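Local coordinates for minor capsid protein (Cafeteriavirus-dependent mavirus, PDB 6G42) that probably forms the penton of the mavirus capsid shell, with five copies of its single jelly-roll chain assembling as the vertex building block, at residues L63-K67 with L198-S202; M86-E90 with T116-L120. All blocks are in the same frame, centred on the assembly; numbering follows the deposited sequence.

Overall arrangement
Contact 1 (63-67 with 198-202) lies where the chain leaves the jelly-roll after strand 49-62 and where it comes back into strand 201-207, its centre about 3 Å from the centre of the chain and fully buried. Contact 2 (86-90 with 116-120) is nested inside the loop that contact 1 closes, within the inserted region, its centre about 28 Å from that of the chain and at the surface. The two centres are 25 Å apart and the nearest atoms about 11 Å, so they do not touch. Helix 106-120 relates them: Y106 and V109 near its start meet side chains of contact 1, and its last turn, 116-120, is one half of contact 2.

Contact 1 (L63-K67 with L198-S202); sequences LPLFK and LTPIS
P200 lays its ring against the backbone of L65 and F66 and the foot of K67. Its CB sits 3.6 Å from K67 CB, while P200 CD comes to 3.4 Å from L65 O. The K67 chain is extended and leads away from the contact, carrying NZ to salt bridges with D281, D283 and E285.

I201 reaches across at about a right angle to L63 and P64. Its CG1 is anti to the carbonyl carbon (chi1 -56°), and the straight arm ends in I201 CD1, which lies 3.6 Å from P64 CD and 3.7 Å from L63 CB. I279 of strand 272-281 also touches L63 and I201.

These residues sit at the neck of a jelly-roll with an inserted domain: 63-67 runs out of strand 49-62, and 198-202 runs into strand 201-207. L65 and F66, both facing M103, form a classic beta bulge. No direct hydrogen bond joins the two segments; a water does, donating to P64 O and accepting from T199 OG1. T199 OG1 also accepts a hydrogen bond from I201 N at 3.2 Å (159° at the hydrogen), an ST turn, which with the water grips the hydroxyl from two partners.

L198 meets F66, whose CD1 lies 3.6 Å from L198 O and 4.1 Å from L198 CB; the F66 ring is stacked on H71.

Contact 2 (M86-E90 with T116-L120); sequences MGVRE and TLAGL
L120 and R89 carry most of this contact, one through apolar packing and the other through its guanidinium. L120 turns its branched end onto the strand: CD2 lies 3.6 Å from G87 O and CD1 3.9 Å from V88 N. G87 has no side chain, so the leucine rests directly on backbone. L120 CD1 also stands 4.2 Å from R89 CB, and the stem of the arginine thus flanks the leucine. One turn earlier T116 does the same job with a methyl, CG2 meeting E90 O at 3.5 Å. That methyl is anti to the backbone N, while OG1, placed beside the N, bonds back to A112 O within the helix.

Segment 86-90 belongs to edge strand 84-90 of a five-stranded antiparallel sheet, and 116-120 is the last turn of helix 106-120, which packs on that sheet within the domain inserted in the jelly-roll. The axes of these two short segments approach to 8.9 Å and run roughly antiparallel, 145° between their directions. Farther in, T116 and L117 both touch V75 of the neighbouring strand 74-79, so the helix covers more than the edge strand. V88 and E90 set out from the other side of the strand.

The polar part is slight. R89 leaves the strand toward the helix, and a bend at chi3 (-62°) folds the guanidinium back over the helix end. R89 NH2 gives G119 O a weak hydrogen bond of 3.1 Å, well off straight at 121°. L120 N lies 3.6 Å above one face of the R89 guanidinium, displaced toward the rim. A cation beside carbonyls at a helix C-terminus is probably welcome electrostatically, although R89 is exposed to solvent.

Contact 1 (L63-K67 with L198-S202)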
ATOM      1  N   LEU C  63      -4.404 -25.258  -4.432  1.00 49.98           N
ATOM      2  CA  LEU C  63      -2.964 -25.271  -4.678  1.00 49.01           C
ATOM      3  C   LEU C  63      -2.222 -25.918  -3.508  1.00 48.98           C
ATOM      4  O   LEU C  63      -2.627 -25.760  -2.355  1.00 49.41           O
ATOM      5  CB  LEU C  63      -2.447 -23.850  -4.900  1.00 48.78           C
ATOM      6  CG  LEU C  63      -2.900 -23.115  -6.167  1.00 49.69           C
ATOM      7  CD1 LEU C  63      -2.418 -21.671  -6.124  1.00 49.49           C
ATOM      8  CD2 LEU C  63      -2.409 -23.793  -7.438  1.00 49.51           C
ATOM      9  N   PRO C  64      -1.134 -26.659  -3.801  1.00 48.30           N
ATOM     10  CA  PRO C  64      -0.340 -27.235  -2.720  1.00 47.72           C
ATOM     11  C   PRO C  64       0.518 -26.206  -1.998  1.00 48.62           C
ATOM     12  O   PRO C  64       0.947 -25.215  -2.598  1.00 47.50           O
ATOM     13  CB  PRO C  64       0.534 -28.269  -3.431  1.00 48.34           C
ATOM     14  CG  PRO C  64       0.631 -27.794  -4.839  1.00 49.29           C
ATOM     15  CD  PRO C  64      -0.683 -27.129  -5.126  1.00 49.25           C
ATOM     16  N   LEU C  65       0.746 -26.459  -0.714  1.00 50.03           N
ATOM     17  CA  LEU C  65       1.542 -25.590   0.147  1.00 52.23           C
ATOM     18  C   LEU C  65       2.985 -26.074   0.375  1.00 55.91           C
ATOM     19  O   LEU C  65       3.852 -25.271   0.714  1.00 59.91           O
ATOM     20  CB  LEU C  65       0.839 -25.431   1.499  1.00 52.34           C
ATOM     21  CG  LEU C  65      -0.638 -25.023   1.504  1.00 52.88           C
ATOM     22  CD1 LEU C  65      -1.049 -24.586   2.901  1.00 52.38           C
ATOM     23  CD2 LEU C  65      -0.940 -23.910   0.514  1.00 54.02           C
ATOM     24  N   PHE C  66       3.237 -27.372   0.200  1.00 57.15           N
ATOM     25  CA  PHE C  66       4.543 -27.979   0.494  1.00 57.50           C
ATOM     26  C   PHE C  66       4.778 -29.200  -0.401  1.00 59.68           C
ATOM     27  O   PHE C  66       3.823 -29.852  -0.832  1.00 62.30           O
ATOM     28  CB  PHE C  66       4.614 -28.369   1.975  1.00 54.46           C
ATOM     29  CG  PHE C  66       5.993 -28.753   2.443  1.00 54.15           C
ATOM     30  CD1 PHE C  66       6.973 -27.786   2.632  1.00 55.23           C
ATOM     31  CD2 PHE C  66       6.313 -30.081   2.713  1.00 55.37           C
ATOM     32  CE1 PHE C  66       8.249 -28.134   3.071  1.00 54.71           C
ATOM     33  CE2 PHE C  66       7.586 -30.435   3.159  1.00 54.58           C
ATOM     34  CZ  PHE C  66       8.554 -29.461   3.335  1.00 53.60           C
ATOM     35  N   LYS C  67       6.050 -29.492  -0.679  1.00 59.58           N
ATOM     36  CA  LYS C  67       6.453 -30.596  -1.561  1.00 56.93           C
ATOM     37  C   LYS C  67       7.714 -31.257  -1.000  1.00 58.13           C
ATOM     38  O   LYS C  67       8.820 -30.867  -1.369  1.00 56.28           O
ATOM     39  CB  LYS C  67       6.715 -30.063  -2.969  1.00 55.96           C
ATOM     40  CG  LYS C  67       7.057 -31.121  -4.009  1.00 54.87           C
ATOM     41  CD  LYS C  67       7.473 -30.466  -5.311  1.00 53.91           C
ATOM     42  CE  LYS C  67       7.500 -31.449  -6.460  1.00 54.38           C
ATOM     43  NZ  LYS C  67       7.625 -30.726  -7.753  1.00 55.48           N
ATOM     44  N   LEU C 198       8.826 -22.276   1.955  1.00 50.78           N
ATOM     45  CA  LEU C 198       8.197 -23.600   1.974  1.00 48.84           C
ATOM     46  C   LEU C 198       7.346 -23.908   0.737  1.00 47.27           C
ATOM     47  O   LEU C 198       7.277 -25.060   0.302  1.00 46.26           O
ATOM     48  CB  LEU C 198       7.337 -23.732   3.240  1.00 49.17           C
ATOM     49  CG  LEU C 198       8.024 -23.455   4.591  1.00 49.78           C
ATOM     50  CD1 LEU C 198       7.058 -23.671   5.745  1.00 50.40           C
ATOM     51  CD2 LEU C 198       9.259 -24.315   4.805  1.00 49.89           C
ATOM     52  N   THR C 199       6.678 -22.896   0.192  1.00 47.35           N
ATOM     53  CA  THR C 199       5.836 -23.083  -0.995  1.00 47.09           C
ATOM     54  C   THR C 199       6.636 -23.613  -2.196  1.00 48.45           C
ATOM     55  O   THR C 199       7.668 -23.039  -2.563  1.00 49.80           O
ATOM     56  CB  THR C 199       5.054 -21.805  -1.402  1.00 46.91           C
ATOM     57  OG1 THR C 199       4.284 -22.077  -2.580  1.00 45.42           O
ATOM     58  CG2 THR C 199       5.971 -20.602  -1.683  1.00 47.01           C
ATOM     59  N   PRO C 200       6.161 -24.712  -2.811  1.00 48.43           N
ATOM     60  CA  PRO C 200       6.816 -25.224  -4.000  1.00 47.57           C
ATOM     61  C   PRO C 200       6.420 -24.483  -5.276  1.00 48.97           C
ATOM     62  O   PRO C 200       7.027 -24.725  -6.317  1.00 49.11           O
ATOM     63  CB  PRO C 200       6.311 -26.661  -4.064  1.00 47.53           C
ATOM     64  CG  PRO C 200       4.924 -26.569  -3.540  1.00 47.58           C
ATOM     65  CD  PRO C 200       4.967 -25.513  -2.472  1.00 48.56           C
ATOM     66  N   ILE C 201       5.424 -23.598  -5.197  1.00 48.44           N
ATOM     67  CA  ILE C 201       4.848 -22.961  -6.375  1.00 48.83           C
ATOM     68  C   ILE C 201       5.544 -21.639  -6.678  1.00 48.49           C
ATOM     69  O   ILE C 201       5.570 -20.734  -5.837  1.00 49.66           O
ATOM     70  CB  ILE C 201       3.333 -22.747  -6.194  1.00 50.56           C
ATOM     71  CG1 ILE C 201       2.686 -24.100  -5.884  1.00 50.69           C
ATOM     72  CG2 ILE C 201       2.718 -22.104  -7.444  1.00 51.11           C
ATOM     73  CD1 ILE C 201       1.197 -24.074  -5.686  1.00 51.08           C
ATOM     74  N   SER C 202       6.074 -21.542  -7.897  1.00 46.86           N
ATOM     75  CA  SER C 202       6.818 -20.372  -8.366  1.00 44.91           C
ATOM     76  C   SER C 202       5.978 -19.475  -9.276  1.00 43.09           C
ATOM     77  O   SER C 202       5.724 -18.319  -8.943  1.00 41.98           O
ATOM     78  CB  SER C 202       8.078 -20.818  -9.103  1.00 44.80           C
ATOM     79  OG  SER C 202       8.684 -19.736  -9.791  1.00 44.06           O
TER
HETATM   80  O   HOH W   1       1.842 -22.828  -1.999  1.00 41.92           O

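Contact 2 (M86-E90 with T116-L120)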
ATOM      1  N   MET C  86      23.478 -36.725  20.632  1.00100.81           N
ATOM      2  CA  MET C  86      22.815 -37.932  21.132  1.00101.49           C
ATOM      3  C   MET C  86      22.128 -38.722  20.023  1.00102.32           C
ATOM      4  O   MET C  86      22.243 -39.947  19.975  1.00104.92           O
ATOM      5  CB  MET C  86      21.808 -37.573  22.220  1.00102.81           C
ATOM      6  CG  MET C  86      22.452 -36.921  23.433  1.00105.50           C
ATOM      7  SD  MET C  86      21.759 -37.495  24.993  1.00112.39           S
ATOM      8  CE  MET C  86      20.135 -36.757  24.903  1.00111.34           C
ATOM      9  N   GLY C  87      21.416 -38.025  19.140  1.00101.13           N
ATOM     10  CA  GLY C  87      20.725 -38.669  18.018  1.00 98.48           C
ATOM     11  C   GLY C  87      20.367 -37.713  16.896  1.00 94.68           C
ATOM     12  O   GLY C  87      20.254 -36.508  17.114  1.00 90.45           O
ATOM     13  N   VAL C  88      20.214 -38.270  15.694  1.00 91.48           N
ATOM     14  CA  VAL C  88      19.806 -37.534  14.492  1.00 89.03           C
ATOM     15  C   VAL C  88      18.891 -38.438  13.658  1.00 91.39           C
ATOM     16  O   VAL C  88      19.190 -39.621  13.463  1.00 93.64           O
ATOM     17  CB  VAL C  88      21.028 -37.092  13.646  1.00 85.81           C
ATOM     18  CG1 VAL C  88      20.604 -36.493  12.312  1.00 86.97           C
ATOM     19  CG2 VAL C  88      21.871 -36.079  14.405  1.00 85.24           C
ATOM     20  N   ARG C  89      17.793 -37.869  13.157  1.00 92.60           N
ATOM     21  CA  ARG C  89      16.842 -38.592  12.298  1.00 91.36           C
ATOM     22  C   ARG C  89      16.312 -37.707  11.167  1.00 88.31           C
ATOM     23  O   ARG C  89      16.154 -36.497  11.337  1.00 87.38           O
ATOM     24  CB  ARG C  89      15.672 -39.120  13.130  1.00 92.46           C
ATOM     25  CG  ARG C  89      14.842 -40.185  12.420  1.00 95.98           C
ATOM     26  CD  ARG C  89      13.734 -40.741  13.302  1.00 98.31           C
ATOM     27  NE  ARG C  89      14.252 -41.414  14.496  1.00101.64           N
ATOM     28  CZ  ARG C  89      13.506 -41.985  15.443  1.00 98.08           C
ATOM     29  NH1 ARG C  89      12.176 -41.986  15.364  1.00 96.23           N
ATOM     30  NH2 ARG C  89      14.101 -42.565  16.482  1.00 97.22           N
ATOM     31  N   GLU C  90      16.038 -38.324  10.018  1.00 84.81           N
ATOM     32  CA  GLU C  90      15.412 -37.630   8.889  1.00 82.14           C
ATOM     33  C   GLU C  90      13.925 -37.452   9.150  1.00 75.41           C
ATOM     34  O   GLU C  90      13.285 -38.339   9.704  1.00 73.51           O
ATOM     35  CB  GLU C  90      15.584 -38.417   7.583  1.00 85.01           C
ATOM     36  CG  GLU C  90      17.025 -38.705   7.183  1.00 86.51           C
ATOM     37  CD  GLU C  90      17.164 -39.306   5.787  1.00 90.37           C
ATOM     38  OE1 GLU C  90      16.142 -39.506   5.085  1.00 87.09           O
ATOM     39  OE2 GLU C  90      18.317 -39.581   5.385  1.00 94.87           O
ATOM     40  N   THR C 116       8.784 -36.799  14.258  1.00 80.00           N
ATOM     41  CA  THR C 116      10.213 -37.106  14.101  1.00 78.93           C
ATOM     42  C   THR C 116      10.980 -36.786  15.386  1.00 80.28           C
ATOM     43  O   THR C 116      11.814 -37.570  15.838  1.00 79.34           O
ATOM     44  CB  THR C 116      10.834 -36.293  12.949  1.00 75.25           C
ATOM     45  OG1 THR C 116      10.016 -36.419  11.784  1.00 74.28           O
ATOM     46  CG2 THR C 116      12.250 -36.772  12.624  1.00 74.34           C
ATOM     47  N   LEU C 117      10.688 -35.619  15.952  1.00 82.46           N
ATOM     48  CA  LEU C 117      11.316 -35.154  17.181  1.00 85.03           C
ATOM     49  C   LEU C 117      10.896 -35.979  18.401  1.00 88.64           C
ATOM     50  O   LEU C 117      11.718 -36.262  19.274  1.00 93.48           O
ATOM     51  CB  LEU C 117      10.989 -33.673  17.396  1.00 85.93           C
ATOM     52  CG  LEU C 117      11.908 -32.865  18.309  1.00 88.46           C
ATOM     53  CD1 LEU C 117      13.329 -32.777  17.766  1.00 89.11           C
ATOM     54  CD2 LEU C 117      11.332 -31.471  18.482  1.00 92.18           C
ATOM     55  N   ALA C 118       9.622 -36.365  18.450  1.00 89.86           N
ATOM     56  CA  ALA C 118       9.095 -37.216  19.524  1.00 89.16           C
ATOM     57  C   ALA C 118       9.677 -38.628  19.462  1.00 89.56           C
ATOM     58  O   ALA C 118      10.069 -39.184  20.484  1.00 92.79           O
ATOM     59  CB  ALA C 118       7.577 -37.271  19.459  1.00 89.96           C
ATOM     60  N   GLY C 119       9.723 -39.195  18.259  1.00 90.68           N
ATOM     61  CA  GLY C 119      10.348 -40.500  18.022  1.00 90.14           C
ATOM     62  C   GLY C 119      11.818 -40.578  18.406  1.00 91.28           C
ATOM     63  O   GLY C 119      12.283 -41.618  18.872  1.00 91.76           O
ATOM     64  N   LEU C 120      12.544 -39.480  18.214  1.00 94.43           N
ATOM     65  CA  LEU C 120      13.964 -39.394  18.582  1.00 95.71           C
ATOM     66  C   LEU C 120      14.171 -39.206  20.093  1.00 96.21           C
ATOM     67  O   LEU C 120      15.206 -39.604  20.630  1.00 95.42           O
ATOM     68  CB  LEU C 120      14.640 -38.258  17.806  1.00 96.62           C
ATOM     69  CG  LEU C 120      16.169 -38.177  17.841  1.00 97.80           C
ATOM     70  CD1 LEU C 120      16.811 -39.377  17.153  1.00 99.46           C
ATOM     71  CD2 LEU C 120      16.629 -36.880  17.191  1.00 96.51           C
TER